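PDB 2RE3: proteophosphoglycan from Silicibacter pomeroyi DSS-3, which is of unknown function but belongs to the DUF1285 family, with repeated structural motifs, and may take part in signal transduction. Local coordinates for residues A[155-158]-A[159-163]; A[58-61]-A[62-65]. All blocks are in the same frame, centred on the assembly; numbering follows the deposited sequence.

In the fold
Both contacts sit where the chain turns into a helix, contact 1 at the start of helix 157-164 in the C-terminal DUF1285 domain and contact 2 at the start of helix 61-68 in the N-terminal one. Each is partly buried: I155, S159, F160 and L163 are buried in contact 1, M63 and V64 in contact 2, while the arginines are exposed in both. D156 adds a carboxylate oxygen to its carbonyl bond, whereas R60 holds M63 N and V64 N through its backbone carbonyl. Contact 1 follows strand 151-155 and packs on strands 96-104 and 111-116; contact 2 follows edge strand 56-57 and meets strand 51-53 and helix 15-21. Their centres lie about 23 Å apart, their nearest atoms about 15 Å.

Contact 1: residues A[155-158]-A[159-163]; sequences IDRK and SFYRL
D156 and S159 meet through a single carboxylate oxygen that caps the start of helix 157-164. OD1 of D156 accepts from S159 N at 2.8 Å, nearly along its C-O axis, and from S159 OG at 2.7 Å; the hydroxyl comes from the syn side, 31° out of the carboxylate plane, and the two donors approach from opposite faces. With its CG between the backbone N and the carbonyl carbon (chi1 75°), D156 folds its carboxylate over the first turn. Replacing D156 by an alanine removes OD1 and would probably leave S159 N and OG without their shared acceptor, the helix start losing its side-chain cap. The backbone continues the helix, F160 N bonding to D156 O at 2.8 Å and Y161 N to R157 O at 2.9 Å.

CG2 of I155 lies 3.9 Å from CB of S159, while CD1 of I155 touches CD1 of L163 at 4.2 Å, one methyl against another. I155 and L163 pack on F114 of strand 111-116, and S159 and L163 on V101 of strand 96-104, joining the helix start to that sheet. The exposed R157 lies alongside the buried F160, guanidinium and ring planes 16° apart, with NH1 of R157 4.1 Å from CD2 of F160. The N-cap is thus gripped twice at one oxygen, and the helix dipole would tend to stabilise the negative charge of D156.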
loop_
_atom_site.group_PDB
_atom_site.type_symbol
_atom_site.label_atom_id
_atom_site.label_comp_id
_atom_site.label_asym_id
_atom_site.label_seq_id
_atom_site.Cartn_x
_atom_site.Cartn_y
_atom_site.Cartn_z
ATOM N N ILE A 155 5.189 4.607 -2.031
ATOM C CA ILE A 155 6.500 4.252 -2.582
ATOM C C ILE A 155 7.579 4.944 -1.737
ATOM O O ILE A 155 7.552 6.158 -1.609
ATOM C CB ILE A 155 6.582 4.649 -4.088
ATOM C CG1 ILE A 155 5.587 3.824 -4.903
ATOM C CG2 ILE A 155 7.951 4.406 -4.663
ATOM C CD1 ILE A 155 5.242 4.457 -6.211
ATOM N N ASP A 156 8.493 4.170 -1.144
ATOM C CA ASP A 156 9.530 4.725 -0.232
ATOM C C ASP A 156 10.641 5.443 -1.006
ATOM O O ASP A 156 10.714 5.319 -2.221
ATOM C CB ASP A 156 10.116 3.637 0.687
ATOM C CG ASP A 156 11.092 2.682 -0.040
ATOM O OD1 ASP A 156 11.296 2.832 -1.260
ATOM O OD2 ASP A 156 11.672 1.775 0.615
ATOM N N ARG A 157 11.496 6.184 -0.296
ATOM C CA ARG A 157 12.543 7.044 -0.916
ATOM C C ARG A 157 13.449 6.247 -1.831
ATOM O O ARG A 157 13.646 6.605 -2.986
ATOM C CB ARG A 157 13.424 7.758 0.136
ATOM C CG ARG A 157 12.683 8.518 1.268
ATOM C CD ARG A 157 11.538 9.438 0.766
ATOM N NE ARG A 157 11.975 10.676 0.096
ATOM C CZ ARG A 157 11.308 11.300 -0.885
ATOM N NH1 ARG A 157 10.166 10.817 -1.367
ATOM N NH2 ARG A 157 11.802 12.421 -1.402
ATOM N N LYS A 158 13.997 5.160 -1.316
ATOM C CA LYS A 158 14.916 4.368 -2.113
ATOM C C LYS A 158 14.252 3.979 -3.452
ATOM O O LYS A 158 14.823 4.221 -4.517
ATOM C CB LYS A 158 15.432 3.144 -1.340
ATOM C CG LYS A 158 16.453 2.323 -2.121
ATOM C CD LYS A 158 17.560 1.668 -1.252
ATOM C CE LYS A 158 17.273 0.216 -0.848
ATOM N NZ LYS A 158 18.562 -0.493 -0.494
ATOM N N SER A 159 13.046 3.417 -3.404
ATOM C CA SER A 159 12.334 3.046 -4.637
ATOM C C SER A 159 11.954 4.287 -5.493
ATOM O O SER A 159 12.063 4.262 -6.729
ATOM C CB SER A 159 11.109 2.189 -4.324
ATOM O OG SER A 159 11.417 1.161 -3.375
ATOM N N PHE A 160 11.572 5.384 -4.851
ATOM C CA PHE A 160 11.236 6.580 -5.593
ATOM C C PHE A 160 12.416 7.091 -6.411
ATOM O O PHE A 160 12.292 7.440 -7.576
ATOM C CB PHE A 160 10.757 7.672 -4.655
ATOM C CG PHE A 160 10.370 8.930 -5.358
ATOM C CD1 PHE A 160 9.223 8.972 -6.141
ATOM C CD2 PHE A 160 11.154 10.072 -5.256
ATOM C CE1 PHE A 160 8.853 10.147 -6.808
ATOM C CE2 PHE A 160 10.793 11.247 -5.917
ATOM C CZ PHE A 160 9.640 11.282 -6.684
ATOM N N TYR A 161 13.581 7.138 -5.805
ATOM C CA TYR A 161 14.709 7.710 -6.501
ATOM C C TYR A 161 15.161 6.815 -7.640
ATOM O O TYR A 161 15.546 7.303 -8.693
ATOM C CB TYR A 161 15.800 8.120 -5.504
ATOM C CG TYR A 161 15.473 9.476 -4.896
ATOM C CD1 TYR A 161 15.290 10.591 -5.723
ATOM C CD2 TYR A 161 15.306 9.649 -3.527
ATOM C CE1 TYR A 161 14.966 11.839 -5.206
ATOM C CE2 TYR A 161 14.981 10.914 -2.995
ATOM C CZ TYR A 161 14.813 11.999 -3.852
ATOM O OH TYR A 161 14.495 13.254 -3.401
ATOM N N ARG A 162 15.021 5.508 -7.491
ATOM C CA ARG A 162 15.269 4.608 -8.615
ATOM C C ARG A 162 14.245 4.794 -9.740
ATOM O O ARG A 162 14.589 4.659 -10.897
ATOM C CB ARG A 162 15.296 3.151 -8.156
ATOM C CG ARG A 162 16.452 2.825 -7.186
ATOM C CD ARG A 162 16.316 1.396 -6.651
ATOM N NE ARG A 162 16.258 0.440 -7.764
ATOM C CZ ARG A 162 15.839 -0.825 -7.684
ATOM N NH1 ARG A 162 15.436 -1.343 -6.523
ATOM N NH2 ARG A 162 15.828 -1.583 -8.786
ATOM N N LEU A 163 12.998 5.105 -9.405
ATOM C CA LEU A 163 11.981 5.404 -10.412
ATOM C C LEU A 163 12.260 6.721 -11.165
ATOM O O LEU A 163 12.044 6.809 -12.356
ATOM C CB LEU A 163 10.589 5.456 -9.792
ATOM C CG LEU A 163 9.911 4.158 -9.344
ATOM C CD1 LEU A 163 8.454 4.441 -8.934
ATOM C CD2 LEU A 163 9.974 3.080 -10.433
#

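Contact 2: residues A[58-61]-A[62-65]; sequences INRP and AMVR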
loop_
_atom_site.group_PDB
_atom_site.type_symbol
_atom_site.label_atom_id
_atom_site.label_comp_id
_atom_site.label_asym_id
_atom_site.label_seq_id
_atom_site.Cartn_x
_atom_site.Cartn_y
_atom_site.Cartn_z
ATOM N N ILE A 58 4.979 -2.932 16.933
ATOM C CA ILE A 58 5.086 -4.358 16.808
ATOM C C ILE A 58 6.307 -4.656 15.928
ATOM O O ILE A 58 6.298 -4.409 14.726
ATOM C CB ILE A 58 3.839 -4.911 16.070
ATOM C CG1 ILE A 58 2.561 -4.769 16.907
ATOM C CG2 ILE A 58 4.031 -6.355 15.711
ATOM C CD1 ILE A 58 1.255 -4.906 16.029
ATOM N N ASN A 59 7.363 -5.184 16.512
ATOM C CA ASN A 59 8.506 -5.617 15.723
ATOM C C ASN A 59 8.368 -7.151 15.612
ATOM O O ASN A 59 8.978 -7.895 16.395
ATOM C CB ASN A 59 9.780 -5.092 16.399
ATOM C CG ASN A 59 11.067 -5.633 15.801
ATOM O OD1 ASN A 59 11.115 -6.024 14.642
ATOM N ND2 ASN A 59 12.138 -5.659 16.624
ATOM N N ARG A 60 7.671 -7.568 14.546
ATOM C CA ARG A 60 7.042 -8.889 14.448
ATOM C C ARG A 60 6.500 -9.144 13.016
ATOM O O ARG A 60 5.286 -9.320 12.826
ATOM C CB ARG A 60 5.890 -8.923 15.473
ATOM C CG ARG A 60 5.809 -10.148 16.342
ATOM C CD ARG A 60 5.393 -9.803 17.780
ATOM N NE ARG A 60 4.629 -10.889 18.370
ATOM C CZ ARG A 60 5.117 -12.089 18.668
ATOM N NH1 ARG A 60 6.395 -12.398 18.456
ATOM N NH2 ARG A 60 4.305 -12.997 19.184
ATOM N N PRO A 61 7.391 -9.171 12.000
ATOM C CA PRO A 61 6.880 -9.125 10.638
ATOM C C PRO A 61 5.885 -10.240 10.308
ATOM O O PRO A 61 4.945 -10.000 9.575
ATOM C CB PRO A 61 8.139 -9.214 9.765
ATOM C CG PRO A 61 9.303 -9.046 10.669
ATOM C CD PRO A 61 8.865 -9.272 12.061
ATOM N N ALA A 62 6.055 -11.432 10.882
ATOM C CA ALA A 62 5.096 -12.521 10.662
ATOM C C ALA A 62 3.644 -12.109 10.997
ATOM O O ALA A 62 2.717 -12.403 10.247
ATOM C CB ALA A 62 5.522 -13.819 11.440
HETATM N N MSE A 63 3.463 -11.419 12.112
HETATM C CA MSE A 63 2.141 -11.086 12.587
HETATM C C MSE A 63 1.615 -9.923 11.781
HETATM O O MSE A 63 0.408 -9.840 11.466
HETATM C CB MSE A 63 2.199 -10.695 14.035
HETATM C CG MSE A 63 0.846 -10.310 14.608
HETATM SE SE MSE A 63 1.077 -9.865 16.446
HETATM C CE MSE A 63 1.909 -11.555 16.983
ATOM N N VAL A 64 2.515 -9.012 11.438
ATOM C CA VAL A 64 2.106 -7.925 10.594
ATOM C C VAL A 64 1.614 -8.482 9.233
ATOM O O VAL A 64 0.670 -7.948 8.657
ATOM C CB VAL A 64 3.229 -6.871 10.439
ATOM C CG1 VAL A 64 2.877 -5.897 9.365
ATOM C CG2 VAL A 64 3.475 -6.144 11.775
ATOM N N ARG A 65 2.230 -9.550 8.728
ATOM C CA ARG A 65 1.812 -10.143 7.441
ATOM C C ARG A 65 0.446 -10.805 7.568
ATOM O O ARG A 65 -0.408 -10.697 6.691
ATOM C CB ARG A 65 2.792 -11.196 6.995
ATOM C CG ARG A 65 3.920 -10.711 6.133
ATOM C CD ARG A 65 4.799 -11.892 5.696
ATOM N NE ARG A 65 5.953 -11.881 6.561
ATOM C CZ ARG A 65 6.411 -12.893 7.279
ATOM N NH1 ARG A 65 5.894 -14.114 7.228
ATOM N NH2 ARG A 65 7.448 -12.671 8.043
#
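The carbonyl of R60 faces into the first turn of helix 61-68, where M63 N and V64 N both bond to R60 O, at 2.9 and 3.1 Å. R60 is the N-cap residue and P61 opens the helix, a place that suits proline because an N-H there would have no carbonyl of a preceding turn to bond. The two donors differ: V64 N is nearly straight (168°), whereas M63 N sits above the carbonyl plane and its N-H is bent to 134°. One residue on, R65 N bonds to P61 O at 2.9 Å.

Beneath this turn, CG2 of I58 meets CG2 of V64 at 4.0 Å, the two branched chains crossing at an angle. The CG1 of V64 is anti to the backbone N (chi1 169°), which sets CG2 beside that N and brings it up to I58. Both residues also rest on W51 of strand 51-53, so the contact ties the loop and the helix to the sheet. M63, a selenomethionine, extends from the helix to pack on L15 and L16 of helix 15-21; its methyl CE comes near the modelled R60 guanidinium, a doubtful contact since that side chain has two conformers. At the outer surface the R65 chain folds back along the helix, with one face of its guanidinium over P61 O and NH2 of R65 3.9 Å from CB of P61.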